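Local structure of glutathione S-transferase-3 (Necator americanus, 3W8S) at residues K5-D10 against E30-S35. The protein probably catalyses the conjugation of glutathione to electrophilic compounds, releasing a halide from halogenated substrates, as a sigma-class glutathione S-transferase. Residues are numbered along the deposited sequence; the frame is centred on the assembly and turned at random.
Sequences KLTYFD and EDIRLS. With GSH (glutathione), chain B.
Leu-6 and Tyr-8 each give their N-H to one residue of strand 30-34 and receive the N-H of another through their carbonyl oxygen, the alternation of a parallel pair. Leu-6 N reaches Glu-30 O at 2.8 Å in an almost straight bond (176°), and Leu-6 O accepts from Ile-32 N; Tyr-8 N then bonds to Ile-32 O, and Leu-34 N to Tyr-8 O. Past this ladder a water takes over, accepting from Asp-10 N and donating to Leu-34 O at 2.6 Å.

On one face of the sheet, Thr-7 CG2 lies 3.6 Å from Leu-34 CD1, while its OG1 meets Ile-32 CD1 and CB. At the start of the two strands, Glu-30 OE1 rests against the aliphatic chain of Lys-5, 3.3 Å from CG; the two side chains run alongside each other, but Lys-5 NZ pairs with Glu-55.

The other face carries a salt-bridge network. With CG anti to the carbonyl carbon (chi1 -78°) and the chain extended to NE, Arg-33 runs past Asp-10, its CD 3.3 Å from Asp-10 OD1; its NH1 bonds that oxygen at 3.2 Å, the carboxylate nearly perpendicular to the guanidinium. NE and NH2 both grip Asp-31 OD2 within the guanidinium plane, NH2 at 3.1 Å. Asp-31 OD1 pairs with Arg-19 of helix 16-25; Ile-18 and Arg-19 of that helix pack on Leu-6, and Arg-19 also on Tyr-8.

These strands and that helix form the beta-alpha-beta unit opening the thioredoxin-like domain. At its end Phe-9 turns its ring edge to glutathione, CE2 3.6 Å from O2, and meets Trp-39 edge-to-face. The two carboxylates probably offset the Arg-33 charge, Asp-31 being shared with Arg-19, and the chain Asp-10, Arg-33, Asp-31, Arg-19 probably links the residue after strand 5-9 to helix 16-25.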
loop_
_atom_site.group_PDB
_atom_site.type_symbol
_atom_site.label_atom_id
_atom_site.label_comp_id
_atom_site.label_asym_id
_atom_site.label_seq_id
_atom_site.Cartn_x
_atom_site.Cartn_y
_atom_site.Cartn_z
ATOM N N LYS A 5 -5.241 10.447 18.542
ATOM C CA LYS A 5 -6.290 11.250 17.881
ATOM C C LYS A 5 -6.368 10.748 16.464
ATOM O O LYS A 5 -5.352 10.628 15.836
ATOM C CB LYS A 5 -5.867 12.720 17.772
ATOM C CG LYS A 5 -5.765 13.448 19.130
ATOM C CD LYS A 5 -5.398 14.916 18.843
ATOM C CE LYS A 5 -4.731 15.553 20.062
ATOM N NZ LYS A 5 -4.138 16.890 19.719
ATOM N N LEU A 6 -7.549 10.474 15.957
ATOM C CA LEU A 6 -7.651 10.057 14.568
ATOM C C LEU A 6 -8.512 11.120 13.858
ATOM O O LEU A 6 -9.627 11.374 14.290
ATOM C CB LEU A 6 -8.326 8.686 14.435
ATOM C CG LEU A 6 -8.662 8.179 12.996
ATOM C CD1 LEU A 6 -7.310 7.828 12.345
ATOM C CD2 LEU A 6 -9.615 6.956 13.041
ATOM N N THR A 7 -8.005 11.718 12.781
ATOM C CA THR A 7 -8.765 12.724 12.009
ATOM C C THR A 7 -9.150 12.194 10.608
ATOM O O THR A 7 -8.295 11.636 9.860
ATOM C CB THR A 7 -7.958 13.998 11.854
ATOM O OG1 THR A 7 -7.575 14.459 13.169
ATOM C CG2 THR A 7 -8.753 15.061 11.118
ATOM N N TYR A 8 -10.434 12.309 10.315
ATOM C CA TYR A 8 -10.934 11.935 9.061
ATOM C C TYR A 8 -12.084 12.902 8.753
ATOM O O TYR A 8 -12.311 13.866 9.494
ATOM C CB TYR A 8 -11.413 10.438 9.088
ATOM C CG TYR A 8 -11.696 9.901 7.672
ATOM C CD1 TYR A 8 -10.669 9.911 6.682
ATOM C CD2 TYR A 8 -12.969 9.395 7.316
ATOM C CE1 TYR A 8 -10.899 9.452 5.386
ATOM C CE2 TYR A 8 -13.206 8.924 6.034
ATOM C CZ TYR A 8 -12.157 8.965 5.084
ATOM O OH TYR A 8 -12.325 8.462 3.828
ATOM N N PHE A 9 -12.776 12.670 7.644
ATOM C CA PHE A 9 -14.049 13.359 7.384
ATOM C C PHE A 9 -15.157 12.627 8.089
ATOM O O PHE A 9 -14.910 11.592 8.778
ATOM C CB PHE A 9 -14.348 13.374 5.863
ATOM C CG PHE A 9 -13.309 14.169 5.102
ATOM C CD1 PHE A 9 -13.255 15.566 5.258
ATOM C CD2 PHE A 9 -12.317 13.524 4.354
ATOM C CE1 PHE A 9 -12.302 16.331 4.590
ATOM C CE2 PHE A 9 -11.315 14.302 3.694
ATOM C CZ PHE A 9 -11.308 15.698 3.823
ATOM N N ASP A 10 -16.373 13.119 7.927
ATOM C CA ASP A 10 -17.539 12.412 8.605
ATOM C C ASP A 10 -18.018 11.243 7.793
ATOM O O ASP A 10 -19.066 11.323 7.094
ATOM C CB ASP A 10 -18.746 13.348 8.816
ATOM C CG ASP A 10 -19.694 12.850 9.967
ATOM O OD1 ASP A 10 -19.465 11.765 10.536
ATOM O OD2 ASP A 10 -20.699 13.524 10.289
ATOM N N GLU A 30 -9.537 10.023 20.350
ATOM C CA GLU A 30 -10.434 11.063 19.856
ATOM C C GLU A 30 -10.767 10.797 18.380
ATOM O O GLU A 30 -9.836 10.801 17.524
ATOM C CB GLU A 30 -9.809 12.478 19.946
ATOM C CG GLU A 30 -9.644 13.027 21.377
ATOM C CD GLU A 30 -8.828 14.358 21.418
ATOM O OE1 GLU A 30 -8.391 14.949 20.389
ATOM O OE2 GLU A 30 -8.658 14.893 22.503
ATOM N N ASP A 31 -12.041 10.574 18.090
ATOM C CA ASP A 31 -12.480 10.296 16.737
ATOM C C ASP A 31 -12.903 11.630 16.105
ATOM O O ASP A 31 -14.060 11.994 16.222
ATOM C CB ASP A 31 -13.708 9.397 16.774
ATOM C CG ASP A 31 -14.003 8.733 15.431
ATOM O OD1 ASP A 31 -13.124 8.695 14.492
ATOM O OD2 ASP A 31 -15.167 8.268 15.277
ATOM N N ILE A 32 -11.976 12.327 15.439
ATOM C CA ILE A 32 -12.190 13.709 14.973
ATOM C C ILE A 32 -12.717 13.647 13.544
ATOM O O ILE A 32 -12.135 12.907 12.701
ATOM C CB ILE A 32 -10.882 14.476 15.027
ATOM C CG1 ILE A 32 -10.404 14.579 16.502
ATOM C CG2 ILE A 32 -11.034 15.841 14.349
ATOM C CD1 ILE A 32 -8.969 14.987 16.619
ATOM N N ARG A 33 -13.822 14.338 13.275
ATOM C CA ARG A 33 -14.483 14.181 11.995
ATOM C C ARG A 33 -14.675 15.613 11.459
ATOM O O ARG A 33 -15.447 16.369 12.006
ATOM C CB ARG A 33 -15.818 13.434 12.133
ATOM C CG ARG A 33 -15.647 11.906 12.294
ATOM C CD ARG A 33 -16.985 11.257 12.639
ATOM N NE ARG A 33 -16.782 9.852 13.053
ATOM C CZ ARG A 33 -17.295 8.804 12.418
ATOM N NH1 ARG A 33 -18.084 8.994 11.333
ATOM N NH2 ARG A 33 -17.040 7.558 12.877
ATOM N N LEU A 34 -13.907 15.998 10.447
ATOM C CA LEU A 34 -13.933 17.400 9.971
ATOM C C LEU A 34 -14.982 17.548 8.906
ATOM O O LEU A 34 -15.166 16.628 8.081
ATOM C CB LEU A 34 -12.579 17.783 9.394
ATOM C CG LEU A 34 -11.336 17.638 10.249
ATOM C CD1 LEU A 34 -10.067 18.044 9.479
ATOM C CD2 LEU A 34 -11.545 18.547 11.469
ATOM N N SER A 35 -15.637 18.719 8.879
ATOM C CA SER A 35 -16.648 18.998 7.875
ATOM C C SER A 35 -15.944 19.386 6.617
ATOM O O SER A 35 -14.762 19.829 6.627
ATOM C CB SER A 35 -17.556 20.201 8.292
ATOM O OG SER A 35 -16.779 21.403 8.398
HETATM N N1 GSH B . -3.593 6.495 0.194
HETATM C CA1 GSH B . -4.271 7.426 1.096
HETATM C C1 GSH B . -4.709 6.664 2.338
HETATM O O11 GSH B . -4.803 7.235 3.446
HETATM O O12 GSH B . -4.953 5.443 2.213
HETATM C CB1 GSH B . -5.486 8.078 0.417
HETATM C CG1 GSH B . -6.001 9.226 1.322
HETATM C CD1 GSH B . -7.204 9.929 0.679
HETATM O OE1 GSH B . -7.643 9.594 -0.422
HETATM N N2 GSH B . -7.738 10.961 1.338
HETATM C CA2 GSH B . -8.901 11.681 0.874
HETATM C C2 GSH B . -8.694 13.142 1.146
HETATM O O2 GSH B . -8.177 13.489 2.205
HETATM C CB2 GSH B . -10.120 11.182 1.679
HETATM S SG2 GSH B . -11.665 11.773 0.976
HETATM N N3 GSH B . -9.120 14.032 0.229
HETATM C CA3 GSH B . -9.124 15.451 0.522
HETATM C C3 GSH B . -8.007 16.159 -0.228
HETATM O O31 GSH B . -7.843 17.378 -0.040
HETATM O O32 GSH B . -7.263 15.520 -1.000
HETATM O O HOH W 1 -16.986 15.570 6.583
#